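Local coordinates for protein mitochondrial edited mRNA stability factor 1 (Trypanosoma brucei, PDB 6NL1) that processes the 5' ends of mitochondrial mRNAs, probably as a Nudix-type hydrolase, and probably helps to stabilise edited transcripts, at residues Pro117-Ala122 with His132-Pro137; Ala123-Arg128 with His187-Ala192; Ala253-Leu258 with Ile264-Ser269. All coordinates share one frame; numbering follows the deposited sequence.

Contacts 1 and 2 divide one helix between them: the start of 120-129 and the residue before it meet edge strand 132-137 in contact 1, and its middle and end meet helix 180-193 in contact 2. They touch through H132 and K126, pack I133 against L125, and share one sulfate. Contact 3 lies about 25 Å from contact 2 between centres and joins the Nudix helix to its following loop. All three are partly buried: A122, I133, L125, M190, L258 and I264 lie inside, R128 and A268 at the surface. An arginine on a carbonyl governs contact 1, leucines with M190 and the R128 chain contact 2, and aliphatics beside a bridging water contact 3.

Contact 1 of 3, residues Pro117-Ala122 with His132-Pro137; sequences PMREWA and HIELEP. With SO4 (sulfate ion), chain C.
H132 opens the strand with its imidazole close to the guanidinium of R119, H132 CE1 lying 3.5 Å from R119 NH2 in an oblique approach. A chi1 of 178° puts the ring there, and it is held at both nitrogens: ND1 is hydrogen-bonded to K126 of the helix, while H132 NE2 donates to E134 OE1 at 2.9 Å, meeting the carboxylate from above its plane. Those two bonds fix the rotation of the ring.

At I133 the contact is at its most specific. I133 O takes both terminal nitrogens of R119 end-on, with R119 NH1 at 2.8 Å and R119 NH2 at 3.0 Å, and it lies in the guanidinium plane. NH2 arrives on a lone pair in the carbonyl plane, whereas NH1 is tilted from it. The bend of the arginine chain at chi3 (61°) helps to turn the flat group this way, leaving another edge for the sulfate: R119 NH2 bonds sulfate O4 at 2.8 Å and R119 NE sulfate O3 at 3.0 Å, each nearly straight at 171°. NH2 thus serves two acceptors. A122 CB sits over the centre of one guanidinium face and also approaches I133 CB at 4.4 Å, and a water links A122 O to I133 N.

E134 starts away from the helix, but its carboxylate swings back; E134 OE2 is 4.3 Å from R119 NH1, which may let the opposite charges favour one another, although no N-H points at it. Farther along, L135 packs on V174 of the adjoining strand. The arrangement is that of a helix connected by a short turn to an edge strand of an antiparallel sheet, with R119 and K126 on the helix side binding an anion, here a sulfate probably from the crystallisation liquor.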
loop_
_atom_site.group_PDB
_atom_site.type_symbol
_atom_site.label_atom_id
_atom_site.label_comp_id
_atom_site.label_asym_id
_atom_site.label_seq_id
_atom_site.Cartn_x
_atom_site.Cartn_y
_atom_site.Cartn_z
ATOM N N PRO A 117 -0.966 -6.184 0.667
ATOM C CA PRO A 117 -2.161 -6.184 -0.191
ATOM C C PRO A 117 -1.821 -6.454 -1.654
ATOM O O PRO A 117 -2.541 -7.200 -2.313
ATOM C CB PRO A 117 -2.718 -4.762 -0.026
ATOM C CG PRO A 117 -2.201 -4.302 1.298
ATOM C CD PRO A 117 -0.835 -4.934 1.438
ATOM N N MET A 118 -0.746 -5.853 -2.154
ATOM C CA MET A 118 -0.304 -6.077 -3.539
ATOM C C MET A 118 1.018 -6.838 -3.569
ATOM O O MET A 118 1.828 -6.645 -4.480
ATOM C CB MET A 118 -0.124 -4.745 -4.296
ATOM C CG MET A 118 -1.414 -3.968 -4.614
ATOM S SD MET A 118 -2.595 -4.973 -5.522
ATOM C CE MET A 118 -1.725 -5.359 -7.045
ATOM N N ARG A 119 1.255 -7.675 -2.561
ATOM C CA ARG A 119 2.460 -8.507 -2.529
ATOM C C ARG A 119 3.735 -7.679 -2.492
ATOM O O ARG A 119 4.791 -8.102 -2.977
ATOM C CB ARG A 119 2.475 -9.491 -3.714
ATOM C CG ARG A 119 1.332 -10.520 -3.620
ATOM C CD ARG A 119 1.389 -11.567 -4.747
ATOM N NE ARG A 119 2.620 -12.362 -4.743
ATOM C CZ ARG A 119 2.806 -13.472 -4.025
ATOM N NH1 ARG A 119 1.852 -13.929 -3.215
ATOM N NH2 ARG A 119 3.958 -14.124 -4.113
ATOM N N GLU A 120 3.622 -6.494 -1.911
ATOM C CA GLU A 120 4.765 -5.622 -1.692
ATOM C C GLU A 120 5.919 -6.355 -1.005
ATOM O O GLU A 120 7.067 -6.227 -1.417
ATOM C CB GLU A 120 4.351 -4.410 -0.836
ATOM C CG GLU A 120 3.461 -3.422 -1.570
ATOM C CD GLU A 120 1.970 -3.720 -1.434
ATOM O OE1 GLU A 120 1.579 -4.839 -1.008
ATOM O OE2 GLU A 120 1.184 -2.813 -1.762
ATOM N N TRP A 121 5.616 -7.106 0.053
ATOM C CA TRP A 121 6.664 -7.781 0.822
ATOM C C TRP A 121 6.946 -9.203 0.342
ATOM O O TRP A 121 8.089 -9.648 0.372
ATOM C CB TRP A 121 6.394 -7.686 2.338
ATOM C CG TRP A 121 6.406 -6.249 2.733
ATOM C CD1 TRP A 121 7.490 -5.424 2.761
ATOM C CD2 TRP A 121 5.275 -5.438 3.062
ATOM N NE1 TRP A 121 7.113 -4.154 3.108
ATOM C CE2 TRP A 121 5.756 -4.132 3.301
ATOM C CE3 TRP A 121 3.904 -5.691 3.198
ATOM C CZ2 TRP A 121 4.914 -3.078 3.660
ATOM C CZ3 TRP A 121 3.069 -4.643 3.558
ATOM C CH2 TRP A 121 3.579 -3.350 3.783
ATOM N N ALA A 122 5.914 -9.896 -0.127
ATOM C CA ALA A 122 6.104 -11.195 -0.765
ATOM C C ALA A 122 7.095 -11.096 -1.935
ATOM O O ALA A 122 8.010 -11.918 -2.059
ATOM C CB ALA A 122 4.760 -11.760 -1.237
ATOM N N HIS A 132 8.848 -18.370 -3.330
ATOM C CA HIS A 132 7.514 -17.898 -3.647
ATOM C C HIS A 132 6.567 -18.126 -2.460
ATOM O O HIS A 132 6.497 -19.221 -1.904
ATOM C CB HIS A 132 6.982 -18.597 -4.894
ATOM C CG HIS A 132 5.592 -18.190 -5.266
ATOM N ND1 HIS A 132 5.319 -17.034 -5.956
ATOM C CD2 HIS A 132 4.397 -18.794 -5.052
ATOM C CE1 HIS A 132 4.015 -16.928 -6.141
ATOM N NE2 HIS A 132 3.434 -17.983 -5.605
ATOM N N ILE A 133 5.836 -17.079 -2.092
ATOM C CA ILE A 133 4.913 -17.112 -0.957
ATOM C C ILE A 133 3.443 -17.042 -1.384
ATOM O O ILE A 133 3.057 -16.219 -2.213
ATOM C CB ILE A 133 5.219 -15.950 0.003
ATOM C CG1 ILE A 133 6.518 -16.236 0.760
ATOM C CG2 ILE A 133 4.071 -15.715 0.962
ATOM C CD1 ILE A 133 7.080 -15.026 1.469
ATOM N N GLU A 134 2.630 -17.915 -0.806
ATOM C CA GLU A 134 1.198 -17.945 -1.075
ATOM C C GLU A 134 0.466 -17.970 0.273
ATOM O O GLU A 134 0.916 -18.637 1.200
ATOM C CB GLU A 134 0.868 -19.201 -1.899
ATOM C CG GLU A 134 -0.354 -19.105 -2.785
ATOM C CD GLU A 134 -0.157 -18.183 -3.969
ATOM O OE1 GLU A 134 0.690 -18.487 -4.833
ATOM O OE2 GLU A 134 -0.854 -17.153 -4.036
ATOM N N LEU A 135 -0.639 -17.233 0.384
ATOM C CA LEU A 135 -1.430 -17.178 1.620
ATOM C C LEU A 135 -2.873 -17.568 1.358
ATOM O O LEU A 135 -3.393 -17.315 0.279
ATOM C CB LEU A 135 -1.472 -15.752 2.187
ATOM C CG LEU A 135 -0.295 -15.119 2.909
ATOM C CD1 LEU A 135 0.855 -14.910 1.951
ATOM C CD2 LEU A 135 -0.755 -13.800 3.501
ATOM N N GLU A 136 -3.536 -18.128 2.364
ATOM C CA GLU A 136 -4.974 -18.390 2.273
ATOM C C GLU A 136 -5.573 -18.353 3.671
ATOM O O GLU A 136 -4.903 -18.683 4.648
ATOM C CB GLU A 136 -5.245 -19.768 1.640
ATOM C CG GLU A 136 -4.779 -20.933 2.537
ATOM C CD GLU A 136 -4.793 -22.303 1.853
ATOM O OE1 GLU A 136 -4.966 -22.371 0.617
ATOM O OE2 GLU A 136 -4.624 -23.322 2.567
ATOM N N PRO A 137 -6.841 -17.953 3.774
ATOM C CA PRO A 137 -7.512 -18.113 5.065
ATOM C C PRO A 137 -7.650 -19.604 5.345
ATOM O O PRO A 137 -8.026 -20.372 4.470
ATOM C CB PRO A 137 -8.889 -17.480 4.830
ATOM C CG PRO A 137 -8.726 -16.624 3.588
ATOM C CD PRO A 137 -7.720 -17.365 2.755
HETATM S S SO4 C . 5.774 -12.189 -6.850
HETATM O O1 SO4 C . 5.474 -13.121 -7.938
HETATM O O2 SO4 C . 6.954 -11.407 -7.206
HETATM O O3 SO4 C . 4.641 -11.285 -6.641
HETATM O O4 SO4 C . 6.026 -12.942 -5.620
HETATM O O HOH W 1 7.381 -14.597 -2.630
#

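Contact 2 of 3, residues Ala123-Arg128 with His187-Ala192; sequences AELKYR and HKLMEA. With SO4 (sulfate ion), chain C.
K126 NZ, on the flank of a helix whose L125 and R128 press against L189, is gripped by two oxygens of a sulfate: K126 NZ bonds sulfate O1 at 3.0 Å and sulfate O4 more weakly. Its chain runs extended and then bends at chi3 (-78°), which brings the amine alongside the anion that this helix shares with the residue preceding it.

The contacts across the interface are apolar, with no hydrogen bond. L125 and L189 slide past each other in opposite directions, and L125 CD2 settles against L189 CB at 3.7 Å. The other methyl, L125 CD1, reaches M190 CG at 4.2 Å, where the two side chains cross at about a right angle. The leucine fork therefore straddles two successive residues of the opposing helix. This is an example of two helices, 120-129 and 180-193, packed roughly antiparallel, their local axes 10.8 Å apart at an angle of 143°; strands 132-137 and 171-178, which pair in one antiparallel sheet, lie between them in the chain.

Toward the surface R128 extends its aliphatic part over L189, R128 CD lying 3.8 Å from L189 CD1 and R128 CB slightly farther. The chain is straight from CG to NE, and R128 NE donates to E124 OE2 at 3.1 Å in a salt bridge, reaching the carboxylate from above its plane. This bridge, one turn along the helix, ties down the chain that lies on the leucine, while Y247 from a loop touches both R128 and L189.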
loop_
_atom_site.group_PDB
_atom_site.type_symbol
_atom_site.label_atom_id
_atom_site.label_comp_id
_atom_site.label_asym_id
_atom_site.label_seq_id
_atom_site.Cartn_x
_atom_site.Cartn_y
_atom_site.Cartn_z
ATOM N N ALA A 123 6.914 -10.085 -2.782
ATOM C CA ALA A 123 7.801 -9.870 -3.922
ATOM C C ALA A 123 9.225 -9.531 -3.484
ATOM O O ALA A 123 10.188 -9.953 -4.124
ATOM C CB ALA A 123 7.254 -8.780 -4.853
ATOM N N GLU A 124 9.371 -8.778 -2.398
ATOM C CA GLU A 124 10.715 -8.485 -1.908
ATOM C C GLU A 124 11.404 -9.755 -1.402
ATOM O O GLU A 124 12.596 -9.967 -1.632
ATOM C CB GLU A 124 10.731 -7.405 -0.819
ATOM C CG GLU A 124 12.166 -7.043 -0.454
ATOM C CD GLU A 124 12.314 -5.947 0.586
ATOM O OE1 GLU A 124 11.303 -5.419 1.096
ATOM O OE2 GLU A 124 13.479 -5.622 0.894
ATOM N N LEU A 125 10.647 -10.593 -0.706
ATOM C CA LEU A 125 11.165 -11.875 -0.237
ATOM C C LEU A 125 11.599 -12.753 -1.410
ATOM O O LEU A 125 12.624 -13.430 -1.343
ATOM C CB LEU A 125 10.114 -12.591 0.627
ATOM C CG LEU A 125 9.908 -11.924 2.004
ATOM C CD1 LEU A 125 8.616 -12.358 2.685
ATOM C CD2 LEU A 125 11.089 -12.203 2.906
ATOM N N LYS A 126 10.819 -12.731 -2.486
ATOM C CA LYS A 126 11.178 -13.496 -3.672
ATOM C C LYS A 126 12.454 -12.941 -4.299
ATOM O O LYS A 126 13.339 -13.694 -4.707
ATOM C CB LYS A 126 10.051 -13.505 -4.709
ATOM C CG LYS A 126 10.445 -14.283 -5.958
ATOM C CD LYS A 126 9.312 -14.393 -6.947
ATOM C CE LYS A 126 8.315 -15.456 -6.535
ATOM N NZ LYS A 126 7.188 -15.547 -7.508
ATOM N N TYR A 127 12.535 -11.618 -4.369
ATOM C CA TYR A 127 13.696 -10.954 -4.932
ATOM C C TYR A 127 14.956 -11.334 -4.152
ATOM O O TYR A 127 16.011 -11.570 -4.729
ATOM C CB TYR A 127 13.500 -9.429 -4.907
ATOM C CG TYR A 127 14.780 -8.658 -5.157
ATOM C CD1 TYR A 127 15.373 -8.648 -6.419
ATOM C CD2 TYR A 127 15.411 -7.957 -4.131
ATOM C CE1 TYR A 127 16.563 -7.954 -6.661
ATOM C CE2 TYR A 127 16.593 -7.251 -4.361
ATOM C CZ TYR A 127 17.164 -7.260 -5.635
ATOM O OH TYR A 127 18.336 -6.580 -5.886
ATOM N N ARG A 128 14.838 -11.395 -2.833
ATOM C CA ARG A 128 15.994 -11.666 -1.991
ATOM C C ARG A 128 16.392 -13.139 -1.932
ATOM O O ARG A 128 17.566 -13.441 -1.780
ATOM C CB ARG A 128 15.752 -11.160 -0.570
ATOM C CG ARG A 128 15.777 -9.641 -0.398
ATOM C CD ARG A 128 15.335 -9.321 1.020
ATOM N NE ARG A 128 15.508 -7.926 1.412
ATOM C CZ ARG A 128 16.598 -7.454 2.008
ATOM N NH1 ARG A 128 17.633 -8.258 2.249
ATOM N NH2 ARG A 128 16.660 -6.174 2.350
ATOM N N HIS A 187 12.910 -17.688 5.667
ATOM C CA HIS A 187 12.484 -17.857 7.060
ATOM C C HIS A 187 13.126 -16.818 7.995
ATOM O O HIS A 187 12.450 -16.215 8.820
ATOM C CB HIS A 187 12.827 -19.275 7.533
ATOM C CG HIS A 187 12.721 -19.466 9.014
ATOM N ND1 HIS A 187 11.515 -19.653 9.659
ATOM C CD2 HIS A 187 13.668 -19.499 9.981
ATOM C CE1 HIS A 187 11.727 -19.795 10.953
ATOM N NE2 HIS A 187 13.027 -19.702 11.177
ATOM N N LYS A 188 14.433 -16.608 7.850
ATOM C CA LYS A 188 15.150 -15.624 8.663
ATOM C C LYS A 188 14.623 -14.210 8.425
ATOM O O LYS A 188 14.451 -13.432 9.364
ATOM C CB LYS A 188 16.653 -15.679 8.364
ATOM C CG LYS A 188 17.487 -16.294 9.468
ATOM C CD LYS A 188 16.796 -17.522 10.051
ATOM C CE LYS A 188 17.397 -17.912 11.397
ATOM N NZ LYS A 188 16.381 -18.497 12.322
ATOM N N LEU A 189 14.372 -13.882 7.162
ATOM C CA LEU A 189 13.849 -12.570 6.809
ATOM C C LEU A 189 12.438 -12.343 7.358
ATOM O O LEU A 189 12.072 -11.224 7.711
ATOM C CB LEU A 189 13.874 -12.374 5.290
ATOM C CG LEU A 189 15.283 -12.286 4.699
ATOM C CD1 LEU A 189 15.246 -12.397 3.182
ATOM C CD2 LEU A 189 15.976 -10.993 5.129
ATOM N N MET A 190 11.643 -13.402 7.413
ATOM C CA MET A 190 10.269 -13.283 7.881
ATOM C C MET A 190 10.253 -13.009 9.382
ATOM O O MET A 190 9.456 -12.198 9.865
ATOM C CB MET A 190 9.480 -14.551 7.539
ATOM C CG MET A 190 9.277 -14.734 6.031
ATOM S SD MET A 190 8.777 -16.401 5.574
ATOM C CE MET A 190 7.179 -16.517 6.382
ATOM N N GLU A 191 11.146 -13.671 10.115
ATOM C CA GLU A 191 11.244 -13.442 11.555
ATOM C C GLU A 191 11.618 -12.000 11.847
ATOM O O GLU A 191 11.081 -11.399 12.771
ATOM C CB GLU A 191 12.219 -14.415 12.209
ATOM C CG GLU A 191 11.707 -15.838 12.210
ATOM C CD GLU A 191 12.551 -16.767 13.047
ATOM O OE1 GLU A 191 11.997 -17.775 13.543
ATOM O OE2 GLU A 191 13.765 -16.504 13.199
ATOM N N ALA A 192 12.503 -11.431 11.033
ATOM C CA ALA A 192 12.852 -10.021 11.179
ATOM C C ALA A 192 11.670 -9.143 10.800
ATOM O O ALA A 192 11.394 -8.134 11.452
ATOM C CB ALA A 192 14.065 -9.668 10.324
HETATM S S SO4 C . 5.774 -12.189 -6.850
HETATM O O1 SO4 C . 5.474 -13.121 -7.938
HETATM O O2 SO4 C . 6.954 -11.407 -7.206
HETATM O O3 SO4 C . 4.641 -11.285 -6.641
HETATM O O4 SO4 C . 6.026 -12.942 -5.620
#

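Contact 3 of 3, residues Ala253-Leu258 with Ile264-Ser269; sequences AAIRTL and ITVDAS
L258 and V266 meet on the buried, tightly packed side of this contact, crossing at about a right angle with L258 CD2 3.7 Å from V266 CG2. A chi1 of 165° swings the isobutyl fork of L258 toward the returning chain. L258 CD2 also meets I264 CG2 at 4.1 Å, while L258 CG rests 3.8 Å from I264 O. Both L258 and I264 are buried, and strand 200-207 lies behind the leucine: its L203 and I205 touch L258, I205 reaches V266 as well, and P240 adds a further neighbour from a loop.

The two segments frame the end of a divergent Nudix box, with T257 where the consensus has glutamate. Helix 250-262 carries much of the signature, with R256 salt-bridged to E248 and E260, and I264 falls at the hydrophobic position that follows the conserved glycine. The chain then doubles back along the helix flank on its way to strand 272-277, so the contact covers one side of the Nudix helix. L258 is about 9 Å, side chain to side chain, from R202, a GDP-binding residue.

Burial, rather than closeness, falls off towards I255, which is partly exposed. I255 CD1 still lies snugly against A268, 3.7 Å from A268 CA and 3.9 Å from A268 CB, and I255 CG2 approaches V266 O, but A268 itself is exposed. Between the two sides a water donates to I255 O and is held weakly by V266 N; it links the two backbones, which share no direct hydrogen bond. On the solvent side D267 turns away from the helix and makes an Asx turn: D267 OD2 accepts S269 N at 3.1 Å and S269 OG at 2.7 Å, the two donors coming from opposite faces of the carboxylate.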
loop_
_atom_site.group_PDB
_atom_site.type_symbol
_atom_site.label_atom_id
_atom_site.label_comp_id
_atom_site.label_asym_id
_atom_site.label_seq_id
_atom_site.Cartn_x
_atom_site.Cartn_y
_atom_site.Cartn_z
ATOM N N ALA A 253 11.375 5.791 4.249
ATOM C CA ALA A 253 10.494 5.263 3.210
ATOM C C ALA A 253 9.583 6.361 2.647
ATOM O O ALA A 253 9.369 6.438 1.435
ATOM C CB ALA A 253 9.668 4.096 3.750
ATOM N N ALA A 254 9.050 7.214 3.524
ATOM C CA ALA A 254 8.208 8.322 3.067
ATOM C C ALA A 254 8.986 9.227 2.114
ATOM O O ALA A 254 8.489 9.619 1.064
ATOM C CB ALA A 254 7.673 9.131 4.249
ATOM N N ILE A 255 10.213 9.557 2.494
ATOM C CA ILE A 255 11.029 10.463 1.698
ATOM C C ILE A 255 11.419 9.840 0.357
ATOM O O ILE A 255 11.336 10.492 -0.683
ATOM C CB ILE A 255 12.279 10.925 2.481
ATOM C CG1 ILE A 255 11.856 11.790 3.680
ATOM C CG2 ILE A 255 13.240 11.691 1.573
ATOM C CD1 ILE A 255 12.994 12.132 4.632
ATOM N N ARG A 256 11.822 8.572 0.383
ATOM C CA ARG A 256 12.218 7.867 -0.833
ATOM C C ARG A 256 11.048 7.750 -1.806
ATOM O O ARG A 256 11.188 8.014 -3.000
ATOM C CB ARG A 256 12.745 6.464 -0.493
ATOM C CG ARG A 256 13.007 5.571 -1.727
ATOM C CD ARG A 256 13.460 4.147 -1.331
ATOM N NE ARG A 256 12.483 3.477 -0.468
ATOM C CZ ARG A 256 11.401 2.839 -0.909
ATOM N NH1 ARG A 256 11.142 2.760 -2.211
ATOM N NH2 ARG A 256 10.572 2.272 -0.048
ATOM N N THR A 257 9.887 7.356 -1.296
ATOM C CA THR A 257 8.755 7.087 -2.174
ATOM C C THR A 257 8.041 8.357 -2.619
ATOM O O THR A 257 7.363 8.349 -3.636
ATOM C CB THR A 257 7.765 6.058 -1.566
ATOM O OG1 THR A 257 7.244 6.547 -0.327
ATOM C CG2 THR A 257 8.482 4.725 -1.325
ATOM N N LEU A 258 8.188 9.445 -1.860
ATOM C CA LEU A 258 7.762 10.753 -2.354
ATOM C C LEU A 258 8.526 11.058 -3.641
ATOM O O LEU A 258 7.938 11.456 -4.649
ATOM C CB LEU A 258 8.046 11.864 -1.341
ATOM C CG LEU A 258 7.978 13.285 -1.922
ATOM C CD1 LEU A 258 6.548 13.632 -2.370
ATOM C CD2 LEU A 258 8.466 14.304 -0.910
ATOM N N ILE A 264 10.193 14.921 -6.190
ATOM C CA ILE A 264 10.507 15.937 -5.181
ATOM C C ILE A 264 11.454 15.427 -4.091
ATOM O O ILE A 264 11.250 14.356 -3.500
ATOM C CB ILE A 264 9.229 16.471 -4.495
ATOM C CG1 ILE A 264 8.345 17.202 -5.504
ATOM C CG2 ILE A 264 9.585 17.404 -3.326
ATOM C CD1 ILE A 264 6.993 17.592 -4.944
ATOM N N THR A 265 12.484 16.214 -3.812
ATOM C CA THR A 265 13.409 15.911 -2.730
ATOM C C THR A 265 13.121 16.825 -1.545
ATOM O O THR A 265 13.172 18.048 -1.686
ATOM C CB THR A 265 14.875 16.128 -3.175
ATOM O OG1 THR A 265 15.183 15.246 -4.258
ATOM C CG2 THR A 265 15.844 15.869 -2.019
ATOM N N VAL A 266 12.800 16.241 -0.393
ATOM C CA VAL A 266 12.676 17.023 0.841
ATOM C C VAL A 266 13.718 16.585 1.852
ATOM O O VAL A 266 14.176 15.444 1.831
ATOM C CB VAL A 266 11.299 16.855 1.530
ATOM C CG1 VAL A 266 10.230 17.643 0.801
ATOM C CG2 VAL A 266 10.941 15.370 1.674
ATOM N N ASP A 267 14.078 17.490 2.750
ATOM C CA ASP A 267 15.020 17.160 3.811
ATOM C C ASP A 267 14.302 16.567 5.026
ATOM O O ASP A 267 13.247 17.051 5.432
ATOM C CB ASP A 267 15.825 18.402 4.212
ATOM C CG ASP A 267 16.974 18.070 5.150
ATOM O OD1 ASP A 267 18.071 17.733 4.650
ATOM O OD2 ASP A 267 16.784 18.132 6.385
ATOM N N ALA A 268 14.890 15.530 5.614
ATOM C CA ALA A 268 14.290 14.851 6.761
ATOM C C ALA A 268 13.843 15.788 7.893
ATOM O O ALA A 268 12.867 15.498 8.589
ATOM C CB ALA A 268 15.232 13.776 7.305
ATOM N N SER A 269 14.560 16.894 8.084
ATOM C CA SER A 269 14.267 17.812 9.188
ATOM C C SER A 269 12.971 18.598 8.979
ATOM O O SER A 269 12.440 19.191 9.918
ATOM C CB SER A 269 15.440 18.778 9.424
ATOM O OG SER A 269 15.641 19.614 8.296
HETATM O O HOH W 2 11.947 13.206 -1.393
#